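Local structure of probable glutamine-binding lipoprotein GlnH (GLNBP) (Mycobacterium tuberculosis, 6H20) at residues M122-C126 with E127-L131; L173-I176 with R177-P181; V206-D209 with D210-A214; T244-V247 with R248-G252. The protein binds amino acids such as asparagine as an aspartate-specific solute-binding protein and regulates protein kinase G activity to control glutamate metabolism in mycobacteria. One frame throughout, in Å; residues are numbered along the deposited sequence.

Contact 1 of 4, residues M122-C126 with E127-L131; sequences MSITC and ERRKL. With ASN (asparagine), chain B.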
loop_
_atom_site.group_PDB
_atom_site.type_symbol
_atom_site.label_atom_id
_atom_site.label_comp_id
_atom_site.label_asym_id
_atom_site.label_seq_id
_atom_site.Cartn_x
_atom_site.Cartn_y
_atom_site.Cartn_z
ATOM N N MET A 122 1.632 -1.998 -0.269
ATOM C CA MET A 122 2.106 -2.690 -1.466
ATOM C C MET A 122 1.350 -3.999 -1.640
ATOM O O MET A 122 1.637 -4.989 -0.957
ATOM C CB MET A 122 3.614 -2.918 -1.423
ATOM C CG MET A 122 4.175 -3.278 -2.783
ATOM S SD MET A 122 5.959 -3.317 -2.719
ATOM C CE MET A 122 6.311 -3.725 -4.421
ATOM N N SER A 123 0.388 -4.009 -2.566
ATOM C CA SER A 123 -0.384 -5.223 -2.814
ATOM C C SER A 123 0.502 -6.337 -3.351
ATOM O O SER A 123 1.328 -6.138 -4.249
ATOM C CB SER A 123 -1.499 -4.958 -3.815
ATOM O OG SER A 123 -2.417 -4.045 -3.260
ATOM N N ILE A 124 0.304 -7.524 -2.797
ATOM C CA ILE A 124 1.049 -8.712 -3.198
ATOM C C ILE A 124 0.356 -9.294 -4.421
ATOM O O ILE A 124 -0.816 -9.677 -4.352
ATOM C CB ILE A 124 1.057 -9.736 -2.058
ATOM C CG1 ILE A 124 1.719 -9.189 -0.789
ATOM C CG2 ILE A 124 1.753 -11.039 -2.502
ATOM C CD1 ILE A 124 1.279 -9.944 0.499
ATOM N N THR A 125 1.076 -9.374 -5.539
ATOM C CA THR A 125 0.521 -9.931 -6.768
ATOM C C THR A 125 1.500 -10.931 -7.371
ATOM O O THR A 125 2.703 -10.907 -7.094
ATOM C CB THR A 125 0.211 -8.854 -7.825
ATOM O OG1 THR A 125 1.436 -8.296 -8.315
ATOM C CG2 THR A 125 -0.681 -7.740 -7.238
ATOM N N CYS A 126 0.972 -11.789 -8.242
ATOM C CA CYS A 126 1.830 -12.759 -8.914
ATOM C C CYS A 126 2.839 -12.075 -9.825
ATOM O O CYS A 126 4.012 -12.472 -9.872
ATOM C CB CYS A 126 0.976 -13.754 -9.688
ATOM S SG CYS A 126 0.131 -14.903 -8.590
ATOM N N GLU A 127 2.412 -11.041 -10.556
ATOM C CA GLU A 127 3.352 -10.329 -11.416
ATOM C C GLU A 127 4.470 -9.691 -10.601
ATOM O O GLU A 127 5.644 -9.751 -10.988
ATOM C CB GLU A 127 2.624 -9.276 -12.253
ATOM C CG GLU A 127 1.946 -9.834 -13.493
ATOM C CD GLU A 127 2.883 -10.660 -14.362
ATOM O OE1 GLU A 127 2.660 -11.884 -14.481
ATOM O OE2 GLU A 127 3.841 -10.087 -14.925
ATOM N N ARG A 128 4.135 -9.091 -9.453
ATOM C CA ARG A 128 5.185 -8.491 -8.636
ATOM C C ARG A 128 6.088 -9.548 -8.022
ATOM O O ARG A 128 7.283 -9.306 -7.831
ATOM C CB ARG A 128 4.581 -7.591 -7.555
ATOM C CG ARG A 128 4.007 -6.309 -8.119
ATOM C CD ARG A 128 3.190 -5.569 -7.076
ATOM N NE ARG A 128 2.654 -4.337 -7.655
ATOM C CZ ARG A 128 1.887 -3.479 -6.988
ATOM N NH1 ARG A 128 1.580 -3.717 -5.717
ATOM N NH2 ARG A 128 1.450 -2.372 -7.585
ATOM N N ARG A 129 5.541 -10.725 -7.724
ATOM C CA ARG A 129 6.346 -11.790 -7.141
ATOM C C ARG A 129 7.382 -12.353 -8.105
ATOM O O ARG A 129 8.313 -13.034 -7.656
ATOM C CB ARG A 129 5.439 -12.891 -6.609
ATOM C CG ARG A 129 5.059 -12.662 -5.165
ATOM C CD ARG A 129 4.664 -13.957 -4.483
ATOM N NE ARG A 129 4.565 -13.844 -3.027
ATOM C CZ ARG A 129 5.604 -13.870 -2.193
ATOM N NH1 ARG A 129 6.840 -13.986 -2.664
ATOM N NH2 ARG A 129 5.408 -13.783 -0.884
ATOM N N LYS A 130 7.241 -12.097 -9.407
ATOM C CA LYS A 130 8.302 -12.450 -10.348
ATOM C C LYS A 130 9.536 -11.581 -10.153
ATOM O O LYS A 130 10.631 -11.961 -10.591
ATOM C CB LYS A 130 7.808 -12.266 -11.785
ATOM C CG LYS A 130 6.706 -13.219 -12.219
ATOM C CD LYS A 130 6.215 -12.879 -13.620
ATOM C CE LYS A 130 5.061 -13.774 -14.028
ATOM N NZ LYS A 130 5.320 -14.500 -15.297
ATOM N N LEU A 131 9.380 -10.422 -9.513
ATOM C CA LEU A 131 10.427 -9.416 -9.410
ATOM C C LEU A 131 10.908 -9.144 -7.992
ATOM O O LEU A 131 12.074 -8.785 -7.819
ATOM C CB LEU A 131 9.947 -8.089 -10.022
ATOM C CG LEU A 131 9.414 -8.190 -11.446
ATOM C CD1 LEU A 131 8.825 -6.858 -11.882
ATOM C CD2 LEU A 131 10.532 -8.626 -12.386
HETATM N N ASN B . -2.202 -1.089 -3.064
HETATM C CA ASN B . -2.187 -0.611 -4.446
HETATM C C ASN B . -0.909 -1.069 -5.125
HETATM O O ASN B . -0.574 -0.589 -6.224
HETATM C CB ASN B . -2.312 0.913 -4.497
HETATM C CG ASN B . -1.100 1.618 -3.941
HETATM O OD1 ASN B . -0.281 1.041 -3.233
HETATM N ND2 ASN B . -0.961 2.875 -4.295
HETATM O OXT ASN B . -0.208 -1.932 -4.554
#

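Contact 2 of 4, residues L173-I176 with R177-P181; sequences LRRI and REIAP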
loop_
_atom_site.group_PDB
_atom_site.type_symbol
_atom_site.label_atom_id
_atom_site.label_comp_id
_atom_site.label_asym_id
_atom_site.label_seq_id
_atom_site.Cartn_x
_atom_site.Cartn_y
_atom_site.Cartn_z
ATOM N N LEU A 173 -4.713 1.246 -11.223
ATOM C CA LEU A 173 -4.755 1.580 -12.641
ATOM C C LEU A 173 -5.132 0.360 -13.462
ATOM O O LEU A 173 -5.984 0.433 -14.353
ATOM C CB LEU A 173 -3.385 2.117 -13.063
ATOM C CG LEU A 173 -3.099 2.354 -14.546
ATOM C CD1 LEU A 173 -4.184 3.197 -15.198
ATOM C CD2 LEU A 173 -1.727 3.015 -14.702
ATOM N N ARG A 174 -4.524 -0.789 -13.150
ATOM C CA ARG A 174 -4.817 -2.005 -13.898
ATOM C C ARG A 174 -6.296 -2.376 -13.821
ATOM O O ARG A 174 -6.890 -2.794 -14.822
ATOM C CB ARG A 174 -3.927 -3.146 -13.397
ATOM C CG ARG A 174 -4.220 -4.494 -14.037
ATOM C CD ARG A 174 -3.896 -4.511 -15.526
ATOM N NE ARG A 174 -4.164 -5.825 -16.118
ATOM C CZ ARG A 174 -5.382 -6.294 -16.372
ATOM N NH1 ARG A 174 -5.537 -7.499 -16.905
ATOM N NH2 ARG A 174 -6.450 -5.558 -16.096
ATOM N N ARG A 175 -6.922 -2.182 -12.657
ATOM C CA ARG A 175 -8.335 -2.529 -12.515
ATOM C C ARG A 175 -9.238 -1.555 -13.274
ATOM O O ARG A 175 -10.231 -1.968 -13.886
ATOM C CB ARG A 175 -8.702 -2.573 -11.030
ATOM C CG ARG A 175 -10.191 -2.782 -10.744
ATOM C CD ARG A 175 -10.676 -4.107 -11.312
ATOM N NE ARG A 175 -12.105 -4.330 -11.083
ATOM C CZ ARG A 175 -13.074 -3.899 -11.885
ATOM N NH1 ARG A 175 -12.783 -3.197 -12.976
ATOM N NH2 ARG A 175 -14.341 -4.163 -11.592
ATOM N N ILE A 176 -8.923 -0.260 -13.238
ATOM C CA ILE A 176 -9.696 0.716 -14.009
ATOM C C ILE A 176 -9.573 0.459 -15.508
ATOM O O ILE A 176 -10.497 0.758 -16.280
ATOM C CB ILE A 176 -9.258 2.144 -13.623
ATOM C CG1 ILE A 176 -9.585 2.400 -12.155
ATOM C CG2 ILE A 176 -9.916 3.186 -14.526
ATOM C CD1 ILE A 176 -11.000 2.139 -11.792
ATOM N N ARG A 177 -8.439 -0.094 -15.953
ATOM C CA ARG A 177 -8.267 -0.409 -17.371
ATOM C C ARG A 177 -9.159 -1.556 -17.838
ATOM O O ARG A 177 -9.217 -1.821 -19.044
ATOM C CB ARG A 177 -6.798 -0.724 -17.667
ATOM C CG ARG A 177 -5.891 0.495 -17.646
ATOM C CD ARG A 177 -5.838 1.177 -19.018
ATOM N NE ARG A 177 -5.061 0.380 -19.965
ATOM C CZ ARG A 177 -5.591 -0.305 -20.972
ATOM N NH1 ARG A 177 -6.900 -0.277 -21.174
ATOM N NH2 ARG A 177 -4.813 -1.021 -21.775
ATOM N N GLU A 178 -9.845 -2.248 -16.926
ATOM C CA GLU A 178 -10.791 -3.288 -17.299
ATOM C C GLU A 178 -12.178 -2.751 -17.593
ATOM O O GLU A 178 -12.989 -3.471 -18.183
ATOM C CB GLU A 178 -10.898 -4.347 -16.199
ATOM C CG GLU A 178 -9.616 -5.111 -15.983
ATOM C CD GLU A 178 -9.673 -6.022 -14.770
ATOM O OE1 GLU A 178 -10.770 -6.205 -14.198
ATOM O OE2 GLU A 178 -8.609 -6.552 -14.392
ATOM N N ILE A 179 -12.468 -1.509 -17.211
ATOM C CA ILE A 179 -13.836 -1.017 -17.281
ATOM C C ILE A 179 -14.218 -0.763 -18.732
ATOM O O ILE A 179 -13.453 -0.161 -19.499
ATOM C CB ILE A 179 -13.997 0.236 -16.409
ATOM C CG1 ILE A 179 -13.801 -0.134 -14.943
ATOM C CG2 ILE A 179 -15.368 0.852 -16.604
ATOM C CD1 ILE A 179 -13.672 1.085 -14.025
ATOM N N ALA A 180 -15.415 -1.212 -19.108
ATOM C CA ALA A 180 -15.909 -1.104 -20.476
ATOM C C ALA A 180 -17.311 -0.510 -20.435
ATOM O O ALA A 180 -18.191 -1.055 -19.738
ATOM C CB ALA A 180 -15.932 -2.483 -21.138
ATOM N N PRO A 181 -17.574 0.612 -21.129
ATOM C CA PRO A 181 -16.600 1.451 -21.835
ATOM C C PRO A 181 -15.660 2.144 -20.848
ATOM O O PRO A 181 -16.022 2.311 -19.683
ATOM C CB PRO A 181 -17.472 2.494 -22.554
ATOM C CG PRO A 181 -18.868 1.974 -22.487
ATOM C CD PRO A 181 -18.952 1.105 -21.286
HETATM O O HOH W 1 -11.044 1.049 -18.978
#

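Contact 3 of 4, residues V206-D209 with D210-A214; sequences VSTD and DTILA. With ASN (asparagine), chain B.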
loop_
_atom_site.group_PDB
_atom_site.type_symbol
_atom_site.label_atom_id
_atom_site.label_comp_id
_atom_site.label_asym_id
_atom_site.label_seq_id
_atom_site.Cartn_x
_atom_site.Cartn_y
_atom_site.Cartn_z
ATOM N N VAL A 206 -12.044 9.139 -7.762
ATOM C CA VAL A 206 -10.775 8.457 -7.536
ATOM C C VAL A 206 -11.092 6.995 -7.263
ATOM O O VAL A 206 -12.081 6.694 -6.592
ATOM C CB VAL A 206 -10.042 9.073 -6.329
ATOM C CG1 VAL A 206 -8.653 8.448 -6.162
ATOM C CG2 VAL A 206 -9.921 10.566 -6.509
ATOM N N SER A 207 -10.268 6.075 -7.761
ATOM C CA SER A 207 -10.495 4.669 -7.448
ATOM C C SER A 207 -9.198 4.019 -6.998
ATOM O O SER A 207 -8.232 3.952 -7.768
ATOM C CB SER A 207 -11.092 3.898 -8.629
ATOM O OG SER A 207 -11.349 2.547 -8.253
ATOM N N THR A 208 -9.183 3.530 -5.762
ATOM C CA THR A 208 -8.045 2.775 -5.227
ATOM C C THR A 208 -8.512 2.067 -3.960
ATOM O O THR A 208 -9.713 2.046 -3.650
ATOM C CB THR A 208 -6.803 3.657 -5.008
ATOM O OG1 THR A 208 -5.688 2.832 -4.659
ATOM C CG2 THR A 208 -6.977 4.672 -3.884
ATOM N N ASP A 209 -7.554 1.499 -3.226
ATOM C CA ASP A 209 -7.825 0.780 -1.990
ATOM C C ASP A 209 -8.707 1.609 -1.061
ATOM O O ASP A 209 -8.450 2.794 -0.845
ATOM C CB ASP A 209 -6.503 0.554 -1.248
ATOM C CG ASP A 209 -5.411 -0.088 -2.096
ATOM O OD1 ASP A 209 -5.617 -0.458 -3.274
ATOM O OD2 ASP A 209 -4.308 -0.207 -1.532
ATOM N N ASP A 210 -9.712 0.957 -0.459
ATOM C CA ASP A 210 -10.608 1.681 0.446
ATOM C C ASP A 210 -9.870 2.287 1.639
ATOM O O ASP A 210 -10.261 3.354 2.134
ATOM C CB ASP A 210 -11.809 0.819 0.868
ATOM C CG ASP A 210 -11.439 -0.519 1.530
ATOM O OD1 ASP A 210 -10.260 -0.923 1.632
ATOM O OD2 ASP A 210 -12.403 -1.195 1.967
ATOM N N THR A 211 -8.790 1.642 2.084
ATOM C CA THR A 211 -7.914 2.190 3.119
ATOM C C THR A 211 -7.349 3.552 2.715
ATOM O O THR A 211 -7.417 4.521 3.485
ATOM C CB THR A 211 -6.750 1.218 3.313
ATOM O OG1 THR A 211 -6.316 0.780 2.020
ATOM C CG2 THR A 211 -7.190 -0.006 4.137
ATOM N N ILE A 212 -6.739 3.630 1.526
ATOM C CA ILE A 212 -6.189 4.895 1.024
ATOM C C ILE A 212 -7.300 5.923 0.860
ATOM O O ILE A 212 -7.155 7.102 1.238
ATOM C CB ILE A 212 -5.425 4.659 -0.297
ATOM C CG1 ILE A 212 -4.252 3.708 -0.074
ATOM C CG2 ILE A 212 -4.960 6.008 -0.906
ATOM C CD1 ILE A 212 -3.534 3.341 -1.370
ATOM N N LEU A 213 -8.432 5.497 0.292
ATOM C CA LEU A 213 -9.552 6.419 0.100
ATOM C C LEU A 213 -10.051 6.982 1.427
ATOM O O LEU A 213 -10.418 8.163 1.501
ATOM C CB LEU A 213 -10.696 5.713 -0.625
ATOM C CG LEU A 213 -10.442 5.226 -2.053
ATOM C CD1 LEU A 213 -11.729 4.613 -2.606
ATOM C CD2 LEU A 213 -9.954 6.367 -2.956
ATOM N N ALA A 214 -10.077 6.153 2.483
ATOM C CA ALA A 214 -10.477 6.648 3.799
ATOM C C ALA A 214 -9.547 7.753 4.288
ATOM O O ALA A 214 -9.994 8.709 4.937
ATOM C CB ALA A 214 -10.524 5.493 4.802
HETATM N N ASN B . -2.202 -1.089 -3.064
HETATM C CA ASN B . -2.187 -0.611 -4.446
HETATM C C ASN B . -0.909 -1.069 -5.125
HETATM O O ASN B . -0.574 -0.589 -6.224
HETATM C CB ASN B . -2.312 0.913 -4.497
HETATM C CG ASN B . -1.100 1.618 -3.941
HETATM O OD1 ASN B . -0.281 1.041 -3.233
HETATM N ND2 ASN B . -0.961 2.875 -4.295
HETATM O OXT ASN B . -0.208 -1.932 -4.554
#

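Contact 4 of 4, residues T244-V247 with R248-G252; sequences TGLV and RFVNG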
loop_
_atom_site.group_PDB
_atom_site.type_symbol
_atom_site.label_atom_id
_atom_site.label_comp_id
_atom_site.label_asym_id
_atom_site.label_seq_id
_atom_site.Cartn_x
_atom_site.Cartn_y
_atom_site.Cartn_z
ATOM N N THR A 244 15.747 -13.951 1.168
ATOM C CA THR A 244 14.765 -14.803 1.835
ATOM C C THR A 244 14.890 -14.736 3.348
ATOM O O THR A 244 13.883 -14.880 4.052
ATOM C CB THR A 244 14.855 -16.249 1.351
ATOM O OG1 THR A 244 16.185 -16.743 1.556
ATOM C CG2 THR A 244 14.473 -16.340 -0.122
ATOM N N GLY A 245 16.098 -14.502 3.867
ATOM C CA GLY A 245 16.252 -14.359 5.308
ATOM C C GLY A 245 15.457 -13.193 5.861
ATOM O O GLY A 245 14.844 -13.289 6.923
ATOM N N LEU A 246 15.466 -12.069 5.151
ATOM C CA LEU A 246 14.692 -10.918 5.603
ATOM C C LEU A 246 13.195 -11.177 5.508
ATOM O O LEU A 246 12.435 -10.677 6.342
ATOM C CB LEU A 246 15.091 -9.692 4.782
ATOM C CG LEU A 246 14.508 -8.351 5.217
ATOM C CD1 LEU A 246 14.696 -8.103 6.691
ATOM C CD2 LEU A 246 15.158 -7.230 4.400
ATOM N N VAL A 247 12.751 -11.953 4.516
ATOM C CA VAL A 247 11.344 -12.355 4.464
ATOM C C VAL A 247 10.960 -13.106 5.734
ATOM O O VAL A 247 9.951 -12.794 6.383
ATOM C CB VAL A 247 11.065 -13.204 3.210
ATOM C CG1 VAL A 247 9.608 -13.688 3.217
ATOM C CG2 VAL A 247 11.387 -12.420 1.948
ATOM N N ARG A 248 11.752 -14.128 6.096
ATOM C CA ARG A 248 11.456 -14.877 7.315
ATOM C C ARG A 248 11.493 -13.975 8.540
ATOM O O ARG A 248 10.643 -14.098 9.425
ATOM C CB ARG A 248 12.418 -16.056 7.477
ATOM C CG ARG A 248 12.374 -17.026 6.320
ATOM C CD ARG A 248 13.259 -18.231 6.622
ATOM N NE ARG A 248 13.404 -19.114 5.467
ATOM C CZ ARG A 248 12.526 -20.058 5.136
ATOM N NH1 ARG A 248 11.431 -20.237 5.869
ATOM N NH2 ARG A 248 12.737 -20.816 4.064
ATOM N N PHE A 249 12.467 -13.060 8.606
ATOM C CA PHE A 249 12.561 -12.159 9.749
ATOM C C PHE A 249 11.308 -11.298 9.870
ATOM O O PHE A 249 10.701 -11.214 10.948
ATOM C CB PHE A 249 13.812 -11.269 9.643
ATOM C CG PHE A 249 14.068 -10.457 10.880
ATOM C CD1 PHE A 249 13.381 -9.257 11.105
ATOM C CD2 PHE A 249 14.954 -10.917 11.848
ATOM C CE1 PHE A 249 13.596 -8.529 12.262
ATOM C CE2 PHE A 249 15.172 -10.200 13.000
ATOM C CZ PHE A 249 14.491 -9.006 13.214
ATOM N N VAL A 250 10.915 -10.634 8.775
ATOM C CA VAL A 250 9.722 -9.785 8.810
ATOM C C VAL A 250 8.485 -10.606 9.145
ATOM O O VAL A 250 7.605 -10.157 9.887
ATOM C CB VAL A 250 9.567 -9.026 7.478
ATOM C CG1 VAL A 250 8.243 -8.275 7.439
ATOM C CG2 VAL A 250 10.735 -8.046 7.293
ATOM N N ASN A 251 8.405 -11.833 8.638
ATOM C CA ASN A 251 7.249 -12.649 8.988
ATOM C C ASN A 251 7.226 -12.969 10.474
ATOM O O ASN A 251 6.143 -13.098 11.060
ATOM C CB ASN A 251 7.200 -13.904 8.114
ATOM C CG ASN A 251 6.793 -13.576 6.691
ATOM O OD1 ASN A 251 6.231 -12.503 6.445
ATOM N ND2 ASN A 251 7.039 -14.488 5.759
ATOM N N GLY A 252 8.405 -13.085 11.099
ATOM C CA GLY A 252 8.456 -13.191 12.546
ATOM C C GLY A 252 7.891 -11.962 13.240
ATOM O O GLY A 252 7.116 -12.079 14.198
HETATM O O HOH W 2 16.113 -18.051 4.212
#

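Contact 1 of 4, residues M122-C126 with E127-L131
Arg128 reaches back from the helix of residues 126-129 to Ser123, and together they grip much of the carboxylate of the bound asparagine, in the amino-acid pocket of a family 3 solute-binding protein; Arg106 and Thr171 add further bonds to the ligand. The tight part is at the guanidinium. Its NH1 is shared by two acceptors: it gives a bond of 2.8 Å to Ser123 O, arriving on a lone pair in the carbonyl plane, and a straighter one (170°) to OXT of the ligand. NH2 takes the other oxygen, lying 3.0 Å from the ligand's O, so the two amino groups face the two carboxylate oxygens. The side chain gets there because it is stretched fully from CG to NE, crossing Thr125 at a slant, with Thr125 OG1 3.3 Å from Arg128 CG. Thr125 is the N-cap residue, and its OG1 accepts from Arg128 N at 3.0 Å, so the arginine is held at both ends. Ser123 adds its own backbone N to OXT, while its OG accepts from the ligand's amino group and is also hydrogen-bonded to Gln233 OE1. On the solvent side the packing slackens: Glu127 and Lys130 are exposed, joined by a long salt bridge. The helix start is anchored by the Cys126-Cys25 disulfide and by Arg129, which sends NE to Pro27 O and runs alongside Ile124, whose CG2 lies 4.0 Å from Arg129 NE.

Contact 2 of 4, residues L173-I176 with R177-P181
The helix of residues 171-176 unwinds here through a type I beta turn from Ile176 to Ile179: Arg177 N still bonds to Leu173 O, but Glu178 N and Ile179 N bond three residues back, to Arg175 O and Ile176 O. Glu178 uses the turn to place its carboxylate between two arginines of the last helical turn, a small salt-bridge network. Its OE2 meets Arg174 NH2 at 2.9 Å, with the carboxylate and guanidinium planes steeply inclined at 77°. Toward Arg175 the two groups are nearly parallel, and OE1 lies over the guanidinium face, 3.8 Å from NH1, a long contact of charges alone. Both arginines bend at chi2 (66° in Arg174, 61° in Arg175), which swings their ends back toward the turn. Each has another anchor: Arg174 NH1 on Pro17 O, Arg175 NE on Met230 O. On the buried flank Ile176 and Ile179 run side by side, CD1 to CD1 at 3.6 Å, and Ile176 continues onto Val166 and Ile185 of the sheet. A water bridges two carbonyls of the turn, donating to Ile176 O at 2.8 Å and to Ile179 O at 2.7 Å.

Contact 3 of 4, residues V206-D209 with D210-A214
From strand 205-207 the chain turns a corner at Thr208, and the helix of residues 210-219 starts directly after Asp209, whose carbonyl O accepts from Leu213 N at 2.9 Å in the helix's first turn. This strand-to-helix junction forms part of the ligand pocket of the periplasmic-binding-protein fold. Asp209 occupies the N-cap position, but its side chain makes no capping bond and turns to the ligand instead: with CG beside the backbone N (chi1 -52°), OD2 takes the asparagine's amino group at 2.7 Å and also bonds to Tyr235 OH. That hydroxyl bonds to Thr211 OG1 as well, so Tyr235, itself a pocket residue, links the acid to the first turn of the helix. Ile212 lays its CD1 3.6 Å from Asp209 OD2 and 3.9 Å from the ligand's ND2, an apolar neighbour to both the acid and the ligand's side chain. Thr208 is split in its use. OG1 bonds to Ser172 OG near the ligand's CB, while CG2, placed between the backbone N and the carbonyl carbon, turns to the helix and packs on Ile212 CG2. The Leu213 side chain runs antiparallel to that of Thr208 and reaches on toward Val206, its CD2 coming within 3.5 Å of Thr208 CG2 and 4.0 Å of Val206 CG1.

Contact 4 of 4, residues T244-V247 with R248-G252
Four carbonyls, Thr244 O, Gly245 O, Leu246 O and Val247 O, each accept the amide of the residue four along, from Arg248 N through Asn251 N, at 2.9 to 3.0 Å. The straightest is Val250 N to Leu246 O, at 174°. Leu246 N, at the start of the helix, is met by Asn243 OD1. Side-chain polar groups then find partners of their own. Thr244 OG1 and Arg248 NE share a water, 3.0 Å from OG1 and 3.2 Å from NE, which accepts from NE at the guanidinium edge; this bridges one helical turn. Beyond the water, NH1 of Arg248 pairs with Asp287 and donates to Arg32 O, so the extended side chain ties the helix to Arg32 and to the C-terminal Asp287. These residues open helix 244-259, a long alpha helix that covers strand 232-240 of the mixed sheet in this solute-binding fold. Leu246, Val247 and Val250 face that strand through Ile239, and Leu246 CD1 rests 4.0 Å from Val250 CG2. Phe249 leads away from them to helix 77-90, against Asp88 and Ile89. Asn251 is buried yet well supplied: its OD1 accepts from Thr136 N, and its ND2 donates to Leu31 O and Ser30 OG. The amide lies side by side with Val247, turned to residues 30-31 and Thr136, and ND2 passes 3.7 Å from Val247 CG1.

The four contacts follow one another along the chain without overlap, all within the family 3 region. Contacts 1 and 3 share the bound asparagine, centres about 19 Å apart and nearest atoms about 5 Å, contact 1 holding the carboxylate and sharing the amino group with contact 3. Contact 2 adjoins contact 3 through packing of Ile176 CD1 on Ser207 OG at 3.6 Å, and its helix starts at Thr171, whose N also binds the ligand. Contact 4 lies across the chain's centre from contacts 2 and 3, about 35 Å and 28 Å between centres. The ligand is thus gripped by chain parts far apart in sequence, while contact 4 belongs to the framework away from the site.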